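Local coordinates for protein Cag-Z (Helicobacter pylori, PDB 1S2X) that is of unknown function but is encoded in the cag pathogenicity island and is therefore probably linked to its type IV secretion system, at residues S116-I130 against L168-L182. The protein carries 1 engineered substitution. Sequence-based numbering, arbitrary orientation.
Sequences SDNFNNFTCDEVARI and LNEIVQDIGTKYIIL
Ile175 plugs into a hole lined by Phe119, Asn120, Thr123 and Cys124, and Val127 returns the fit by settling among Leu168, Ile171, Val172 and Ile175. Both methyls of Ile175 press on Thr123 OG1; CG2, lying anti to the backbone N, also faces Asn120 OD1 and Cys124 SG, while CD1 goes on to end 3.9 Å from Val127 CG2. Val127 also splits its methyls, CG1 resting 3.7 Å from Leu168 CG and beside Val172, CG2 turned to Ile171 and Ile175.

Toward Ser116 the packing becomes aromatic. The Phe119 ring is sandwiched: Leu182 CD1 makes a CH-pi contact over one face, 3.8 Å from the centroid, and Thr123 CG2 lies over the opposite face. Phe119 CE1 lies 3.6 Å from Ile175 O, which sits at the ring edge near its plane. Tyr179 CG lies anti to the backbone N (chi1 171°), which carries the ring across to the 116-120 turn, where it lays an edge against Ser116 O and gives a weak hydrogen bond from Tyr179 OH to Asp117 OD1 at 3.4 Å.

Thr123 OG1, which itself touches Ile175, donates to Phe119 O at 2.8 Å, and this ties down the hydroxyl beside the Ile175 methyls. Farther out, Lys178 passes CB and CD by the Phe119 ring and then leads away to a salt bridge with Asp174 OD1 and a cation-pi contact with Tyr88. Segments 116-130 and 168-182 run antiparallel (168° between their directions, axes 9.4 Å apart at closest approach), joining helices 105-135 and 161-183 by knobs-into-holes packing, and helix 74-101 packs against Leu168 and Leu182 in an all-helical bundle.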
loop_
_atom_site.group_PDB
_atom_site.type_symbol
_atom_site.label_atom_id
_atom_site.label_comp_id
_atom_site.label_asym_id
_atom_site.label_seq_id
_atom_site.Cartn_x
_atom_site.Cartn_y
_atom_site.Cartn_z
ATOM N N SER A 116 14.011 13.192 -3.431
ATOM C CA SER A 116 12.742 12.888 -4.081
ATOM C C SER A 116 12.702 11.456 -4.600
ATOM O O SER A 116 11.649 10.816 -4.576
ATOM C CB SER A 116 12.508 13.901 -5.208
ATOM O OG SER A 116 13.508 13.769 -6.207
ATOM N N ASP A 117 13.827 10.932 -5.063
ATOM C CA ASP A 117 13.949 9.563 -5.542
ATOM C C ASP A 117 13.732 8.574 -4.397
ATOM O O ASP A 117 13.210 7.485 -4.611
ATOM C CB ASP A 117 15.310 9.269 -6.158
ATOM C CG ASP A 117 15.551 9.844 -7.532
ATOM O OD1 ASP A 117 14.598 10.210 -8.246
ATOM O OD2 ASP A 117 16.733 9.920 -7.921
ATOM N N ASN A 118 14.140 8.949 -3.184
ATOM C CA ASN A 118 13.925 8.036 -2.069
ATOM C C ASN A 118 12.488 8.152 -1.563
ATOM O O ASN A 118 11.964 7.194 -0.989
ATOM C CB ASN A 118 14.918 8.298 -0.935
ATOM C CG ASN A 118 16.314 7.829 -1.294
ATOM O OD1 ASN A 118 16.493 7.044 -2.230
ATOM N ND2 ASN A 118 17.305 8.308 -0.547
ATOM N N PHE A 119 11.886 9.319 -1.780
ATOM C CA PHE A 119 10.470 9.523 -1.472
ATOM C C PHE A 119 9.649 8.658 -2.430
ATOM O O PHE A 119 8.750 7.922 -2.024
ATOM C CB PHE A 119 10.043 10.986 -1.557
ATOM C CG PHE A 119 8.544 11.231 -1.516
ATOM C CD1 PHE A 119 7.801 11.371 -2.679
ATOM C CD2 PHE A 119 7.873 11.315 -0.313
ATOM C CE1 PHE A 119 6.433 11.574 -2.650
ATOM C CE2 PHE A 119 6.498 11.502 -0.265
ATOM C CZ PHE A 119 5.775 11.620 -1.433
ATOM N N ASN A 120 9.978 8.757 -3.718
ATOM C CA ASN A 120 9.208 8.009 -4.699
ATOM C C ASN A 120 9.263 6.506 -4.402
ATOM O O ASN A 120 8.245 5.827 -4.519
ATOM C CB ASN A 120 9.701 8.254 -6.122
ATOM C CG ASN A 120 8.690 7.766 -7.150
ATOM O OD1 ASN A 120 7.489 7.976 -6.976
ATOM N ND2 ASN A 120 9.138 7.121 -8.220
ATOM N N ASN A 121 10.438 6.019 -4.035
ATOM C CA ASN A 121 10.705 4.600 -3.866
ATOM C C ASN A 121 10.221 4.036 -2.548
ATOM O O ASN A 121 9.698 2.910 -2.467
ATOM C CB ASN A 121 12.222 4.361 -4.023
ATOM C CG ASN A 121 12.566 4.485 -5.504
ATOM O OD1 ASN A 121 13.698 4.766 -5.872
ATOM N ND2 ASN A 121 11.554 4.272 -6.336
ATOM N N PHE A 122 10.394 4.827 -1.488
ATOM C CA PHE A 122 9.930 4.350 -0.186
ATOM C C PHE A 122 8.408 4.281 -0.154
ATOM O O PHE A 122 7.819 3.339 0.378
ATOM C CB PHE A 122 10.481 5.276 0.884
ATOM C CG PHE A 122 9.892 5.108 2.273
ATOM C CD1 PHE A 122 8.920 5.973 2.733
ATOM C CD2 PHE A 122 10.310 4.092 3.113
ATOM C CE1 PHE A 122 8.381 5.824 3.997
ATOM C CE2 PHE A 122 9.787 3.948 4.382
ATOM C CZ PHE A 122 8.821 4.825 4.837
ATOM N N THR A 123 7.735 5.284 -0.728
ATOM C CA THR A 123 6.281 5.298 -0.652
ATOM C C THR A 123 5.686 4.253 -1.593
ATOM O O THR A 123 4.788 3.520 -1.174
ATOM C CB THR A 123 5.644 6.658 -0.997
ATOM O OG1 THR A 123 6.086 7.082 -2.286
ATOM C CG2 THR A 123 6.078 7.719 0.001
ATOM N N CYS A 124 6.199 4.222 -2.815
ATOM C CA CYS A 124 5.714 3.277 -3.822
ATOM C C CYS A 124 5.931 1.832 -3.391
ATOM O O CYS A 124 5.120 0.948 -3.692
ATOM C CB CYS A 124 6.372 3.563 -5.172
ATOM S SG CYS A 124 5.572 4.919 -6.073
ATOM N N ASP A 125 7.004 1.529 -2.665
ATOM C CA ASP A 125 7.184 0.161 -2.189
ATOM C C ASP A 125 6.203 -0.127 -1.065
ATOM O O ASP A 125 5.719 -1.245 -0.897
ATOM C CB ASP A 125 8.602 -0.099 -1.690
ATOM C CG ASP A 125 9.645 -0.103 -2.792
ATOM O OD1 ASP A 125 9.285 -0.042 -3.984
ATOM O OD2 ASP A 125 10.852 -0.156 -2.449
ATOM N N GLU A 126 5.883 0.879 -0.241
ATOM C CA GLU A 126 4.949 0.525 0.835
ATOM C C GLU A 126 3.540 0.337 0.278
ATOM O O GLU A 126 2.809 -0.518 0.790
ATOM C CB GLU A 126 4.951 1.558 1.959
ATOM C CG GLU A 126 6.078 1.368 2.962
ATOM C CD GLU A 126 5.865 0.127 3.810
ATOM O OE1 GLU A 126 6.690 -0.799 3.705
ATOM O OE2 GLU A 126 4.876 0.075 4.572
ATOM N N VAL A 127 3.145 1.089 -0.737
ATOM C CA VAL A 127 1.856 0.887 -1.396
ATOM C C VAL A 127 1.778 -0.488 -2.057
ATOM O O VAL A 127 0.740 -1.151 -2.029
ATOM C CB VAL A 127 1.566 1.949 -2.474
ATOM C CG1 VAL A 127 0.283 1.611 -3.212
ATOM C CG2 VAL A 127 1.460 3.343 -1.877
ATOM N N ALA A 128 2.853 -0.974 -2.668
ATOM C CA ALA A 128 2.868 -2.307 -3.274
ATOM C C ALA A 128 2.778 -3.412 -2.234
ATOM O O ALA A 128 2.186 -4.479 -2.390
ATOM C CB ALA A 128 4.132 -2.509 -4.095
ATOM N N ARG A 129 3.396 -3.170 -1.084
ATOM C CA ARG A 129 3.321 -4.183 -0.038
ATOM C C ARG A 129 1.887 -4.310 0.458
ATOM O O ARG A 129 1.321 -5.387 0.644
ATOM C CB ARG A 129 4.306 -3.776 1.056
ATOM C CG ARG A 129 4.174 -4.583 2.336
ATOM C CD ARG A 129 5.298 -4.220 3.300
ATOM N NE ARG A 129 4.870 -3.150 4.202
ATOM C CZ ARG A 129 4.153 -3.365 5.299
ATOM N NH1 ARG A 129 3.787 -4.593 5.633
ATOM N NH2 ARG A 129 3.805 -2.344 6.067
ATOM N N ILE A 130 1.272 -3.149 0.696
ATOM C CA ILE A 130 -0.100 -3.117 1.179
ATOM C C ILE A 130 -1.018 -3.649 0.080
ATOM O O ILE A 130 -1.968 -4.364 0.401
ATOM C CB ILE A 130 -0.570 -1.726 1.610
ATOM C CG1 ILE A 130 -0.365 -1.436 3.107
ATOM C CG2 ILE A 130 -2.033 -1.519 1.260
ATOM C CD1 ILE A 130 1.019 -1.775 3.610
ATOM N N LEU A 168 -6.218 2.801 -4.096
ATOM C CA LEU A 168 -4.759 2.778 -4.046
ATOM C C LEU A 168 -4.197 3.537 -5.245
ATOM O O LEU A 168 -3.157 4.185 -5.132
ATOM C CB LEU A 168 -4.217 1.353 -4.038
ATOM C CG LEU A 168 -3.370 0.897 -2.857
ATOM C CD1 LEU A 168 -3.920 1.414 -1.537
ATOM C CD2 LEU A 168 -3.284 -0.625 -2.822
ATOM N N ASN A 169 -4.892 3.458 -6.380
ATOM C CA ASN A 169 -4.457 4.168 -7.573
ATOM C C ASN A 169 -4.432 5.680 -7.364
ATOM O O ASN A 169 -3.511 6.337 -7.854
ATOM C CB ASN A 169 -5.344 3.865 -8.781
ATOM C CG ASN A 169 -5.263 2.417 -9.221
ATOM O OD1 ASN A 169 -4.534 1.618 -8.631
ATOM N ND2 ASN A 169 -6.027 2.087 -10.261
ATOM N N GLU A 170 -5.411 6.242 -6.673
ATOM C CA GLU A 170 -5.419 7.667 -6.361
ATOM C C GLU A 170 -4.229 8.076 -5.496
ATOM O O GLU A 170 -3.653 9.153 -5.665
ATOM C CB GLU A 170 -6.702 8.060 -5.627
ATOM C CG GLU A 170 -7.965 7.728 -6.406
ATOM C CD GLU A 170 -9.208 8.020 -5.575
ATOM O OE1 GLU A 170 -9.135 7.850 -4.341
ATOM O OE2 GLU A 170 -10.224 8.433 -6.175
ATOM N N ILE A 171 -3.862 7.203 -4.559
ATOM C CA ILE A 171 -2.693 7.467 -3.724
ATOM C C ILE A 171 -1.405 7.446 -4.541
ATOM O O ILE A 171 -0.554 8.325 -4.406
ATOM C CB ILE A 171 -2.586 6.462 -2.570
ATOM C CG1 ILE A 171 -3.696 6.590 -1.517
ATOM C CG2 ILE A 171 -1.217 6.561 -1.912
ATOM C CD1 ILE A 171 -3.385 5.805 -0.260
ATOM N N VAL A 172 -1.228 6.452 -5.405
ATOM C CA VAL A 172 -0.037 6.426 -6.253
ATOM C C VAL A 172 0.008 7.690 -7.111
ATOM O O VAL A 172 1.069 8.203 -7.476
ATOM C CB VAL A 172 -0.034 5.166 -7.126
ATOM C CG1 VAL A 172 0.930 5.272 -8.296
ATOM C CG2 VAL A 172 0.299 3.943 -6.273
ATOM N N GLN A 173 -1.183 8.189 -7.437
ATOM C CA GLN A 173 -1.288 9.363 -8.297
ATOM C C GLN A 173 -0.826 10.606 -7.545
ATOM O O GLN A 173 -0.190 11.490 -8.115
ATOM C CB GLN A 173 -2.710 9.566 -8.829
ATOM C CG GLN A 173 -2.951 8.888 -10.171
ATOM C CD GLN A 173 -4.357 9.043 -10.706
ATOM O OE1 GLN A 173 -5.287 8.374 -10.248
ATOM N NE2 GLN A 173 -4.530 9.930 -11.698
ATOM N N ASP A 174 -1.157 10.643 -6.258
ATOM C CA ASP A 174 -0.727 11.767 -5.431
ATOM C C ASP A 174 0.766 11.711 -5.101
ATOM O O ASP A 174 1.395 12.769 -4.974
ATOM C CB ASP A 174 -1.553 11.805 -4.150
ATOM C CG ASP A 174 -1.262 13.018 -3.291
ATOM O OD1 ASP A 174 -0.646 12.795 -2.221
ATOM O OD2 ASP A 174 -1.650 14.145 -3.669
ATOM N N ILE A 175 1.327 10.519 -4.952
ATOM C CA ILE A 175 2.757 10.308 -4.756
ATOM C C ILE A 175 3.515 10.911 -5.941
ATOM O O ILE A 175 4.520 11.593 -5.731
ATOM C CB ILE A 175 3.105 8.822 -4.622
ATOM C CG1 ILE A 175 2.746 8.214 -3.258
ATOM C CG2 ILE A 175 4.568 8.573 -4.930
ATOM C CD1 ILE A 175 2.849 6.702 -3.233
ATOM N N GLY A 176 2.983 10.648 -7.136
ATOM C CA GLY A 176 3.483 11.159 -8.401
ATOM C C GLY A 176 3.461 12.673 -8.462
ATOM O O GLY A 176 4.389 13.324 -8.957
ATOM N N THR A 177 2.395 13.275 -7.937
ATOM C CA THR A 177 2.322 14.728 -7.840
ATOM C C THR A 177 3.213 15.301 -6.753
ATOM O O THR A 177 3.708 16.428 -6.856
ATOM C CB THR A 177 0.877 15.170 -7.533
ATOM O OG1 THR A 177 0.073 14.642 -8.584
ATOM C CG2 THR A 177 0.765 16.685 -7.542
ATOM N N LYS A 178 3.409 14.520 -5.690
ATOM C CA LYS A 178 4.273 15.008 -4.616
ATOM C C LYS A 178 5.729 14.865 -5.049
ATOM O O LYS A 178 6.604 15.638 -4.666
ATOM C CB LYS A 178 3.981 14.268 -3.314
ATOM C CG LYS A 178 2.743 14.754 -2.567
ATOM C CD LYS A 178 2.429 13.838 -1.398
ATOM C CE LYS A 178 1.709 14.565 -0.269
ATOM N NZ LYS A 178 0.232 14.594 -0.478
ATOM N N TYR A 179 5.970 13.846 -5.874
ATOM C CA TYR A 179 7.291 13.651 -6.453
ATOM C C TYR A 179 7.634 14.852 -7.340
ATOM O O TYR A 179 8.754 15.350 -7.285
ATOM C CB TYR A 179 7.375 12.366 -7.273
ATOM C CG TYR A 179 8.660 12.227 -8.058
ATOM C CD1 TYR A 179 8.742 12.547 -9.406
ATOM C CD2 TYR A 179 9.810 11.769 -7.425
ATOM C CE1 TYR A 179 9.924 12.414 -10.103
ATOM C CE2 TYR A 179 11.001 11.633 -8.112
ATOM C CZ TYR A 179 11.047 11.956 -9.448
ATOM O OH TYR A 179 12.229 11.818 -10.137
ATOM N N ILE A 180 6.663 15.248 -8.155
ATOM C CA ILE A 180 6.821 16.428 -9.003
ATOM C C ILE A 180 7.322 17.587 -8.148
ATOM O O ILE A 180 8.384 18.155 -8.361
ATOM C CB ILE A 180 5.502 16.835 -9.670
ATOM C CG1 ILE A 180 5.037 15.867 -10.765
ATOM C CG2 ILE A 180 5.581 18.248 -10.222
ATOM C CD1 ILE A 180 6.048 14.775 -11.049
ATOM N N ILE A 181 6.511 17.895 -7.144
ATOM C CA ILE A 181 6.817 18.994 -6.239
ATOM C C ILE A 181 8.222 18.871 -5.663
ATOM O O ILE A 181 9.031 19.789 -5.796
ATOM C CB ILE A 181 5.769 19.067 -5.111
ATOM C CG1 ILE A 181 4.327 19.223 -5.598
ATOM C CG2 ILE A 181 6.104 20.174 -4.125
ATOM C CD1 ILE A 181 3.374 19.613 -4.487
ATOM N N LEU A 182 8.525 17.751 -5.023
ATOM C CA LEU A 182 9.779 17.577 -4.312
ATOM C C LEU A 182 10.989 17.591 -5.232
ATOM O O LEU A 182 12.114 17.885 -4.820
ATOM C CB LEU A 182 9.759 16.246 -3.550
ATOM C CG LEU A 182 8.961 16.233 -2.251
ATOM C CD1 LEU A 182 8.920 14.829 -1.656
ATOM C CD2 LEU A 182 9.544 17.207 -1.239
#